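Local coordinates for transcriptional regulator (Rhodococcus jostii, PDB 5CYV), which binds p-coumaroyl-CoA and, as a MarR-family regulator linked to p-hydroxycinnamate metabolism, probably binds DNA to control transcription, at residues 24-29 / 111-116; 79-84 / 99-104; 52-57 / 91-96. All blocks are in the same frame, centred on the assembly; numbering follows the deposited sequence. Where two conformers were deposited one is given.

Contact 1: residues 24-29 / 111-116; sequences GAVNKA and ARVDAA. With WCA (p-coumaroyl-CoA), chain J.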
loop_
_atom_site.group_PDB
_atom_site.type_symbol
_atom_site.label_atom_id
_atom_site.label_comp_id
_atom_site.label_asym_id
_atom_site.label_seq_id
_atom_site.Cartn_x
_atom_site.Cartn_y
_atom_site.Cartn_z
ATOM N N GLY B 24 1.180 -6.942 -4.448
ATOM C CA GLY B 24 0.868 -8.267 -4.962
ATOM C C GLY B 24 1.785 -8.591 -6.139
ATOM O O GLY B 24 2.244 -9.725 -6.255
ATOM N N ALA B 25 2.060 -7.601 -6.996
ATOM C CA ALA B 25 2.957 -7.848 -8.124
ATOM C C ALA B 25 4.375 -8.160 -7.667
ATOM O O ALA B 25 5.069 -8.993 -8.273
ATOM C CB ALA B 25 2.952 -6.633 -9.054
ATOM N N VAL B 26 4.835 -7.477 -6.639
ATOM C CA VAL B 26 6.157 -7.745 -6.109
ATOM C C VAL B 26 6.214 -9.130 -5.469
ATOM O O VAL B 26 7.161 -9.869 -5.759
ATOM C CB VAL B 26 6.561 -6.687 -5.068
ATOM C CG1 VAL B 26 7.851 -7.106 -4.320
ATOM C CG2 VAL B 26 6.639 -5.324 -5.760
ATOM N N ASN B 27 5.212 -9.528 -4.650
ATOM C CA ASN B 27 5.276 -10.897 -4.111
ATOM C C ASN B 27 5.318 -11.925 -5.253
ATOM O O ASN B 27 6.049 -12.926 -5.163
ATOM C CB ASN B 27 4.070 -11.140 -3.196
ATOM C CG ASN B 27 4.244 -10.542 -1.806
ATOM O OD1 ASN B 27 5.370 -10.442 -1.302
ATOM N ND2 ASN B 27 3.134 -10.145 -1.178
ATOM N N LYS B 28 4.512 -11.728 -6.307
ATOM C CA LYS B 28 4.517 -12.690 -7.398
ATOM C C LYS B 28 5.867 -12.655 -8.121
ATOM O O LYS B 28 6.405 -13.729 -8.441
ATOM C CB LYS B 28 3.376 -12.393 -8.377
ATOM C CG LYS B 28 1.979 -12.714 -7.785
ATOM C CD LYS B 28 0.872 -12.384 -8.781
ATOM C CE LYS B 28 -0.499 -12.614 -8.151
ATOM N NZ LYS B 28 -0.720 -11.791 -6.908
ATOM N N ALA B 29 6.433 -11.480 -8.406
ATOM C CA ALA B 29 7.716 -11.457 -9.095
ATOM C C ALA B 29 8.824 -12.127 -8.300
ATOM O O ALA B 29 9.772 -12.675 -8.872
ATOM C CB ALA B 29 8.073 -9.974 -9.396
ATOM N N ALA B 111 16.127 -7.030 -10.064
ATOM C CA ALA B 111 15.840 -7.036 -11.512
ATOM C C ALA B 111 14.357 -7.460 -11.721
ATOM O O ALA B 111 13.631 -6.843 -12.533
ATOM C CB ALA B 111 16.778 -7.964 -12.232
ATOM N N ARG B 112 13.926 -8.516 -11.042
ATOM C CA ARG B 112 12.509 -8.939 -11.116
ATOM C C ARG B 112 11.536 -7.902 -10.654
ATOM O O ARG B 112 10.544 -7.612 -11.344
ATOM C CB ARG B 112 12.303 -10.235 -10.280
ATOM C CG ARG B 112 13.147 -11.399 -10.834
ATOM C CD ARG B 112 13.019 -12.630 -9.871
ATOM N NE ARG B 112 14.028 -13.606 -10.234
ATOM C CZ ARG B 112 13.956 -14.441 -11.260
ATOM N NH1 ARG B 112 12.855 -14.508 -12.030
ATOM N NH2 ARG B 112 15.014 -15.214 -11.564
ATOM N N VAL B 113 11.837 -7.286 -9.517
ATOM C CA VAL B 113 10.944 -6.279 -8.971
ATOM C C VAL B 113 10.919 -4.997 -9.839
ATOM O O VAL B 113 9.828 -4.515 -10.144
ATOM C CB VAL B 113 11.367 -5.976 -7.505
ATOM C CG1 VAL B 113 10.649 -4.767 -7.018
ATOM C CG2 VAL B 113 11.098 -7.216 -6.611
ATOM N N ASP B 114 12.077 -4.581 -10.353
ATOM C CA ASP B 114 12.123 -3.444 -11.273
ATOM C C ASP B 114 11.182 -3.694 -12.496
ATOM O O ASP B 114 10.408 -2.836 -12.939
ATOM C CB ASP B 114 13.550 -3.174 -11.817
ATOM C CG ASP B 114 14.503 -2.490 -10.794
ATOM O OD1 ASP B 114 14.043 -2.103 -9.724
ATOM O OD2 ASP B 114 15.712 -2.384 -11.137
ATOM N N ALA B 115 11.276 -4.898 -13.057
ATOM C CA ALA B 115 10.500 -5.174 -14.263
ATOM C C ALA B 115 9.037 -5.235 -13.947
ATOM O O ALA B 115 8.207 -4.776 -14.814
ATOM C CB ALA B 115 10.953 -6.512 -14.875
ATOM N N ALA B 116 8.722 -5.798 -12.767
ATOM C CA ALA B 116 7.358 -5.892 -12.320
ATOM C C ALA B 116 6.796 -4.478 -12.084
ATOM O O ALA B 116 5.649 -4.267 -12.414
ATOM C CB ALA B 116 7.280 -6.725 -11.075
HETATM C C4 WCA J . -8.049 -0.916 16.451
HETATM C C5 WCA J . -9.029 -1.857 16.151
HETATM C C6 WCA J . -10.104 -2.040 17.098
HETATM C C8 WCA J . -7.577 -1.869 14.489
HETATM N N1 WCA J . -10.107 -1.291 18.224
HETATM N N3 WCA J . -8.135 -0.207 17.615
HETATM C CAV WCA J . 8.782 -3.149 -1.053
HETATM C CAT WCA J . 9.518 -3.243 -2.194
HETATM C CBS WCA J . 8.879 -2.891 -3.392
HETATM O OAJ WCA J . 9.615 -2.977 -4.603
HETATM C CAU WCA J . 7.599 -2.448 -3.427
HETATM C CAW WCA J . 6.837 -2.333 -2.260
HETATM C CBT WCA J . 7.466 -2.671 -1.087
HETATM C CAR WCA J . 6.633 -2.500 0.120
HETATM C CAQ WCA J . 7.266 -2.611 1.429
HETATM C CBP WCA J . 6.337 -2.194 2.550
HETATM O OAD WCA J . 5.321 -1.591 2.504
HETATM S SBO WCA J . 6.996 -2.711 4.077
HETATM C CBA WCA J . 5.769 -1.953 5.191
HETATM C CAY WCA J . 4.736 -3.049 5.688
HETATM N NBH WCA J . 3.679 -3.228 4.755
HETATM C CBQ WCA J . 3.415 -4.589 4.270
HETATM O OAE WCA J . 3.988 -5.595 4.705
HETATM C CBB WCA J . 2.310 -4.751 3.273
HETATM C CAZ WCA J . 1.032 -5.369 3.911
HETATM N NBI WCA J . 0.330 -4.498 4.875
HETATM C CBR WCA J . 0.525 -4.525 6.250
HETATM O OAF WCA J . 1.422 -5.254 6.685
HETATM C CBX WCA J . -0.348 -3.689 7.174
HETATM O OAK WCA J . -1.535 -3.302 6.424
HETATM C CCD WCA J . 0.389 -2.446 7.691
HETATM C CAA WCA J . 0.557 -1.455 6.501
HETATM C CAB WCA J . 1.737 -2.790 8.361
HETATM C CBD WCA J . -0.528 -1.737 8.743
HETATM O OBK WCA J . -0.779 -2.810 9.688
HETATM P PCG WCA J . -1.385 -2.457 11.139
HETATM O OAP WCA J . -0.526 -1.386 11.730
HETATM O OAI WCA J . -1.497 -3.825 11.858
HETATM O OBN WCA J . -2.758 -1.767 10.876
HETATM P PCF WCA J . -4.248 -2.230 10.845
HETATM O OAO WCA J . -4.180 -3.709 11.234
HETATM O OAH WCA J . -4.972 -1.713 9.610
HETATM O "O5'" WCA J . -4.914 -1.427 12.084
HETATM C "C5'" WCA J . -4.894 -0.002 12.127
HETATM C "C4'" WCA J . -4.720 0.687 13.449
HETATM O "O4'" WCA J . -6.153 0.636 14.226
HETATM C "C3'" WCA J . -3.837 0.091 14.285
HETATM O "O3'" WCA J . -3.371 1.043 15.312
HETATM P PCE WCA J . -1.877 1.542 15.351
HETATM O OAM WCA J . -1.519 2.094 14.010
HETATM O OAN WCA J . -0.963 0.402 15.695
HETATM O OAG WCA J . -1.761 2.618 16.397
HETATM C "C2'" WCA J . -4.685 -0.974 15.015
HETATM O "O2'" WCA J . -4.099 -1.450 16.144
HETATM C "C1'" WCA J . -5.999 -0.148 15.266
HETATM N N9 WCA J . -7.168 -0.970 15.385
HETATM N N7 WCA J . -8.706 -2.430 14.931
HETATM C C2 WCA J . -9.161 -0.409 18.470
HETATM N N6 WCA J . -11.131 -2.996 16.824
HETATM O O HOH W 1 10.196 -13.395 -11.569
#
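Val26 and Val113, together with Ala25, Ala29 and Ala116, make an inclined, roughly antiparallel helix-helix contact that forms part of the wall of the p-coumaroyl-CoA pocket. Helix 11-30 and helix 100-121 meet here with segment axes 9.0 Å apart at closest approach and their directions 142° apart, and small residues allow the approach: the methyls Ala29 CB and Ala116 CB touch at 3.7 Å. On the pocket side the two valines cross obliquely, each offering one methyl to the other and one to the ligand. Val26 CG1 meets Val113 CG2 at 4.0 Å, while Val26 CG2 lies 3.8 Å from ring carbon CAU of the coumaroyl group. With Val113 CG1 anti to its backbone N (chi1 169°), that methyl comes within 3.2 Å of the ligand's phenolic oxygen OAJ. The other margin is polar. The Arg112 chain passes Ala29 with CD 3.4 Å from Ala29 O, and a water bridges the two residues, donating to Ala29 O (2.8 Å) and accepting from Arg112 NH1 (2.9 Å) in the plane of the guanidinium. Arg112 NE is engaged by Asp108 in a salt bridge, which should hold the group in place. Helix 37-47 completes the surroundings, Val37 packing on Val26 and Tyr40 on Val113, while His117 and Tyr120 extend the contact along helix 100-121 to Val26 and Ala25.

Contact 2: residues 79-84 / 99-104; sequences RGLVVR and TEEGRR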
loop_
_atom_site.group_PDB
_atom_site.type_symbol
_atom_site.label_atom_id
_atom_site.label_comp_id
_atom_site.label_asym_id
_atom_site.label_seq_id
_atom_site.Cartn_x
_atom_site.Cartn_y
_atom_site.Cartn_z
ATOM N N ARG B 79 19.023 -18.512 5.599
ATOM C CA ARG B 79 19.359 -18.794 4.211
ATOM C C ARG B 79 20.748 -18.358 3.832
ATOM O O ARG B 79 21.142 -18.509 2.668
ATOM C CB ARG B 79 18.358 -18.110 3.260
ATOM C CG ARG B 79 16.969 -18.731 3.228
ATOM C CD ARG B 79 16.109 -17.989 2.219
ATOM N NE ARG B 79 16.578 -18.218 0.844
ATOM C CZ ARG B 79 16.008 -17.633 -0.229
ATOM N NH1 ARG B 79 14.971 -16.848 -0.091
ATOM N NH2 ARG B 79 16.494 -17.861 -1.448
ATOM N N GLY B 80 21.499 -17.793 4.779
ATOM C CA GLY B 80 22.868 -17.403 4.464
ATOM C C GLY B 80 22.959 -16.116 3.622
ATOM O O GLY B 80 23.970 -15.848 2.972
ATOM N N LEU B 81 21.924 -15.314 3.696
ATOM C CA LEU B 81 21.855 -14.110 2.869
ATOM C C LEU B 81 22.314 -12.866 3.638
ATOM O O LEU B 81 22.734 -11.886 3.039
ATOM C CB LEU B 81 20.423 -13.875 2.363
ATOM C CG LEU B 81 19.843 -15.034 1.559
ATOM C CD1 LEU B 81 18.366 -14.805 1.243
ATOM C CD2 LEU B 81 20.650 -15.149 0.233
ATOM N N VAL B 82 22.148 -12.879 4.967
ATOM C CA VAL B 82 22.716 -11.800 5.801
ATOM C C VAL B 82 23.331 -12.443 7.006
ATOM O O VAL B 82 23.042 -13.616 7.319
ATOM C CB VAL B 82 21.655 -10.749 6.278
ATOM C CG1 VAL B 82 20.928 -10.091 5.123
ATOM C CG2 VAL B 82 20.589 -11.378 7.242
ATOM N N VAL B 83 24.184 -11.685 7.694
ATOM C CA VAL B 83 24.792 -12.116 8.932
ATOM C C VAL B 83 24.599 -11.001 9.953
ATOM O O VAL B 83 24.699 -9.832 9.607
ATOM C CB VAL B 83 26.311 -12.415 8.772
ATOM C CG1 VAL B 83 26.929 -12.612 10.112
ATOM C CG2 VAL B 83 26.497 -13.682 7.980
ATOM N N ARG B 84 24.317 -11.357 11.188
ATOM C CA ARG B 84 24.348 -10.356 12.244
ATOM C C ARG B 84 25.784 -10.159 12.674
ATOM O O ARG B 84 26.440 -11.116 13.178
ATOM C CB ARG B 84 23.484 -10.791 13.419
ATOM C CG ARG B 84 21.994 -10.827 13.119
ATOM C CD ARG B 84 21.225 -11.146 14.408
ATOM N NE ARG B 84 19.795 -10.808 14.307
ATOM C CZ ARG B 84 18.838 -11.684 14.027
ATOM N NH1 ARG B 84 19.172 -12.956 13.781
ATOM N NH2 ARG B 84 17.555 -11.319 14.009
ATOM N N THR B 99 25.629 -11.003 2.824
ATOM C CA THR B 99 26.717 -11.865 2.394
ATOM C C THR B 99 26.918 -11.791 0.898
ATOM O O THR B 99 26.085 -11.194 0.226
ATOM C CB THR B 99 26.427 -13.330 2.761
ATOM O OG1 THR B 99 25.244 -13.747 2.081
ATOM C CG2 THR B 99 26.165 -13.503 4.295
ATOM N N GLU B 100 27.974 -12.406 0.378
ATOM C CA GLU B 100 28.111 -12.507 -1.078
ATOM C C GLU B 100 26.872 -13.123 -1.736
ATOM O O GLU B 100 26.360 -12.634 -2.765
ATOM C CB GLU B 100 29.366 -13.332 -1.395
ATOM C CG GLU B 100 29.251 -14.241 -2.581
ATOM C CD GLU B 100 30.608 -14.546 -3.206
ATOM O OE1 GLU B 100 31.624 -14.556 -2.466
ATOM O OE2 GLU B 100 30.652 -14.780 -4.433
ATOM N N GLU B 101 26.336 -14.181 -1.135
ATOM C CA GLU B 101 25.135 -14.820 -1.691
ATOM C C GLU B 101 23.891 -13.917 -1.591
ATOM O O GLU B 101 23.069 -13.813 -2.523
ATOM C CB GLU B 101 24.899 -16.151 -0.976
ATOM C CG GLU B 101 23.641 -16.887 -1.386
ATOM C CD GLU B 101 23.533 -17.149 -2.888
ATOM O OE1 GLU B 101 24.564 -17.344 -3.575
ATOM O OE2 GLU B 101 22.385 -17.158 -3.394
ATOM N N GLY B 102 23.793 -13.195 -0.482
ATOM C CA GLY B 102 22.745 -12.192 -0.344
ATOM C C GLY B 102 22.829 -11.086 -1.411
ATOM O O GLY B 102 21.801 -10.666 -1.930
ATOM N N ARG B 103 24.027 -10.649 -1.733
ATOM C CA ARG B 103 24.154 -9.596 -2.753
ATOM C C ARG B 103 23.765 -10.158 -4.104
ATOM O O ARG B 103 23.109 -9.459 -4.923
ATOM C CB ARG B 103 25.560 -8.995 -2.792
ATOM C CG ARG B 103 25.899 -8.229 -1.534
ATOM C CD ARG B 103 27.290 -7.546 -1.607
ATOM N NE ARG B 103 27.518 -6.856 -0.309
ATOM C CZ ARG B 103 26.986 -5.666 0.004
ATOM N NH1 ARG B 103 26.257 -4.983 -0.897
ATOM N NH2 ARG B 103 27.221 -5.147 1.200
ATOM N N ARG B 104 24.147 -11.405 -4.370
ATOM C CA ARG B 104 23.809 -11.987 -5.675
ATOM C C ARG B 104 22.275 -12.152 -5.801
ATOM O O ARG B 104 21.677 -11.847 -6.853
ATOM C CB ARG B 104 24.536 -13.325 -5.858
ATOM C CG ARG B 104 24.017 -14.176 -7.003
ATOM C CD ARG B 104 24.018 -15.692 -6.698
ATOM N NE ARG B 104 22.679 -16.152 -6.317
ATOM C CZ ARG B 104 21.615 -16.213 -7.126
ATOM N NH1 ARG B 104 21.694 -15.853 -8.408
ATOM N NH2 ARG B 104 20.456 -16.644 -6.640
#
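Thr99 turns OG1 between its own backbone N and carbonyl carbon (chi1 62°), and from there the hydroxyl serves two partners, donating to Gly80 O at 2.6 Å and accepting from Gly102 N at 3.0 Å. The second bond makes Thr99 the N-cap of helix 100-121, and the first ties that cap to the Schellman motif in which Gly80, at positive phi, ends helix 70-78; the junction belongs to the winged helix-turn-helix domain of the MarR family. A further bond, between the backbones, runs from Thr99 N to Leu81 O (3.0 Å), nearly straight at 173° but with the donor above the carbonyl plane. Replacing Thr99 by an alanine would probably leave Gly80 O without its hydroxyl donor and Gly102 N without its capping acceptor, weakening the start of the helix. Gly102 allows the close approach: its CA lies 3.4 Å from Leu81 O in a CA-H...O contact, and a CB at this position would run into that oxygen. Leu81, buried against Leu76 and Leu105, brings its CD2 to 3.7 Å from Gly102 CA. Outward along the helix, Arg104 NE, three residues on, makes a salt bridge to Glu101 OE2 at 3.1 Å. That oxygen is met on its syn side, 29° out of the carboxylate plane, while the aliphatic Glu101 CG rests 3.8 Å from Leu81 CD2.

Contact 3: residues 52-57 / 91-96; sequences GVNQRG and RRNKLI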
loop_
_atom_site.group_PDB
_atom_site.type_symbol
_atom_site.label_atom_id
_atom_site.label_comp_id
_atom_site.label_asym_id
_atom_site.label_seq_id
_atom_site.Cartn_x
_atom_site.Cartn_y
_atom_site.Cartn_z
ATOM N N GLY B 52 26.830 -3.037 6.450
ATOM C CA GLY B 52 25.570 -3.465 7.036
ATOM C C GLY B 52 24.730 -2.292 7.495
ATOM O O GLY B 52 25.202 -1.156 7.552
ATOM N N VAL B 53 23.509 -2.629 7.889
ATOM C CA VAL B 53 22.503 -1.654 8.290
ATOM C C VAL B 53 21.969 -2.018 9.677
ATOM O O VAL B 53 21.787 -3.191 10.033
ATOM C CB VAL B 53 21.340 -1.582 7.276
ATOM C CG1 VAL B 53 20.554 -2.886 7.244
ATOM C CG2 VAL B 53 20.419 -0.401 7.603
ATOM N N ASN B 54 21.714 -0.973 10.455
ATOM C CA ASN B 54 21.123 -1.109 11.766
ATOM C C ASN B 54 19.646 -1.502 11.779
ATOM O O ASN B 54 18.890 -1.051 10.935
ATOM C CB ASN B 54 21.328 0.283 12.419
ATOM C CG ASN B 54 21.072 0.318 13.884
ATOM O OD1 ASN B 54 20.076 -0.195 14.377
ATOM N ND2 ASN B 54 21.959 0.992 14.604
ATOM N N GLN B 55 19.240 -2.400 12.666
ATOM C CA GLN B 55 17.835 -2.836 12.756
ATOM C C GLN B 55 16.871 -1.654 12.877
ATOM O O GLN B 55 15.761 -1.662 12.285
ATOM C CB GLN B 55 17.663 -3.792 13.953
ATOM C CG GLN B 55 16.261 -4.416 14.134
ATOM C CD GLN B 55 16.056 -4.980 15.537
ATOM O OE1 GLN B 55 15.610 -4.283 16.449
ATOM N NE2 GLN B 55 16.388 -6.245 15.711
ATOM N N ARG B 56 17.268 -0.646 13.641
ATOM C CA ARG B 56 16.372 0.494 13.843
ATOM C C ARG B 56 16.193 1.280 12.571
ATOM O O ARG B 56 15.086 1.733 12.299
ATOM C CB ARG B 56 16.893 1.386 14.959
ATOM C CG ARG B 56 16.688 0.718 16.321
ATOM C CD ARG B 56 17.337 1.549 17.431
ATOM N NE ARG B 56 17.426 0.871 18.729
ATOM C CZ ARG B 56 16.539 1.006 19.714
ATOM N NH1 ARG B 56 15.483 1.793 19.554
ATOM N NH2 ARG B 56 16.712 0.363 20.869
ATOM N N GLY B 57 17.248 1.412 11.776
ATOM C CA GLY B 57 17.183 2.049 10.467
ATOM C C GLY B 57 16.269 1.298 9.512
ATOM O O GLY B 57 15.489 1.926 8.737
ATOM N N ARG B 91 31.602 -1.347 18.234
ATOM C CA ARG B 91 31.126 -2.715 18.413
ATOM C C ARG B 91 29.815 -2.801 19.182
ATOM O O ARG B 91 29.227 -3.879 19.285
ATOM C CB ARG B 91 32.178 -3.566 19.088
ATOM C CG ARG B 91 33.383 -3.828 18.206
ATOM C CD ARG B 91 33.081 -4.505 16.837
ATOM N NE ARG B 91 34.328 -5.064 16.312
ATOM C CZ ARG B 91 34.466 -5.751 15.178
ATOM N NH1 ARG B 91 33.425 -5.980 14.391
ATOM N NH2 ARG B 91 35.660 -6.225 14.838
ATOM N N ARG B 92 29.331 -1.673 19.691
ATOM C CA ARG B 92 28.024 -1.652 20.329
ATOM C C ARG B 92 26.908 -1.502 19.285
ATOM O O ARG B 92 25.741 -1.703 19.593
ATOM C CB ARG B 92 27.968 -0.520 21.371
ATOM C CG ARG B 92 29.109 -0.586 22.408
ATOM C CD ARG B 92 29.061 0.580 23.403
ATOM N NE ARG B 92 30.305 0.759 24.168
ATOM C CZ ARG B 92 30.509 0.328 25.412
ATOM N NH1 ARG B 92 29.562 -0.324 26.065
ATOM N NH2 ARG B 92 31.670 0.556 26.014
ATOM N N ASN B 93 27.281 -1.172 18.048
ATOM C CA ASN B 93 26.329 -0.969 16.960
ATOM C C ASN B 93 26.178 -2.286 16.199
ATOM O O ASN B 93 27.038 -2.660 15.409
ATOM C CB ASN B 93 26.806 0.166 16.030
ATOM C CG ASN B 93 25.773 0.549 14.959
ATOM O OD1 ASN B 93 24.559 0.469 15.190
ATOM N ND2 ASN B 93 26.250 0.962 13.799
ATOM N N LYS B 94 25.069 -2.976 16.402
ATOM C CA LYS B 94 24.847 -4.229 15.727
ATOM C C LYS B 94 24.367 -3.949 14.310
ATOM O O LYS B 94 23.497 -3.067 14.117
ATOM C CB LYS B 94 23.832 -5.067 16.478
ATOM C CG LYS B 94 24.404 -5.459 17.873
ATOM C CD LYS B 94 23.410 -6.221 18.678
ATOM C CE LYS B 94 23.933 -6.522 20.085
ATOM N NZ LYS B 94 22.840 -7.145 20.861
ATOM N N LEU B 95 24.966 -4.635 13.339
ATOM C CA LEU B 95 24.581 -4.449 11.940
ATOM C C LEU B 95 24.085 -5.726 11.314
ATOM O O LEU B 95 24.504 -6.846 11.665
ATOM C CB LEU B 95 25.755 -3.899 11.129
ATOM C CG LEU B 95 26.288 -2.540 11.561
ATOM C CD1 LEU B 95 27.462 -2.228 10.675
ATOM C CD2 LEU B 95 25.236 -1.384 11.460
ATOM N N ILE B 96 23.158 -5.569 10.382
ATOM C CA ILE B 96 22.697 -6.646 9.518
ATOM C C ILE B 96 23.454 -6.512 8.205
ATOM O O ILE B 96 23.294 -5.517 7.495
ATOM C CB ILE B 96 21.168 -6.511 9.272
ATOM C CG1 ILE B 96 20.394 -6.532 10.598
ATOM C CG2 ILE B 96 20.686 -7.621 8.313
ATOM C CD1 ILE B 96 19.145 -5.654 10.529
HETATM O O HOH W 2 20.890 -3.931 14.504
#
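Val53 and Ile96 form the tight half of this contact, a single antiparallel hydrogen-bonded pair in which each backbone both gives and receives. Val53 N donates to Ile96 O at 2.9 Å, and Ile96 N returns the bond to Val53 O at 2.8 Å. Just before the bridge Gly52 CA lies 3.1 Å from Ile96 O, at backbone angles that suit glycine and where a CB would strike both Ile96 O and Leu95 CB. Leu95 and Ile96 cover the bridge with carbon. Leu95 CD2 sits 3.7 Å from Asn54 N, while Ile96, its chi2 at an unusual 147°, sets CD1 3.8 Å from Gln55 CA, at the start of helix 55-62. On the side of Asn54, Asn93 and Lys94 the packing gives way to polar atoms and water. Asn54 ND2 and Asn93 OD1 stand 2.7 Å apart, with their amide planes turned 41° against each other; Asn93 ND2 is hydrogen-bonded to Asp87 OD2, and Asn54 OD1 caps the helix by accepting from Arg56 N at 2.9 Å. A water accepts from Gln55 N and donates to Lys94 O (2.8 Å), filling in where no direct backbone bond is made, and the exposed Lys94 chain runs outward from the contact. A short extended piece ahead of the helix-turn-helix, paired with the second strand of the wing, is characteristic of the winged-helix fold.

In the fold
Helix 100-121 illustrates how one long helix can join a ligand pocket to a winged-helix domain: contact 2 lies at its start and contact 1 further along, their centres 20 Å apart and their nearest atoms about 7 Å. Contacts 2 and 3 share the two-stranded wing and touch directly, Val82 CB meeting Ile96 CG2 at 3.9 Å. Contact 1 alone holds residues of the pocket, whereas contact 3 lies on the opposite side of the chain's centre, with nearest atoms about 17 Å from contact 1. Contact 1 thus touches the ligand directly, while the Gln55 side chain of contact 3 stays about 14 Å from a bound p-coumaroyl-CoA.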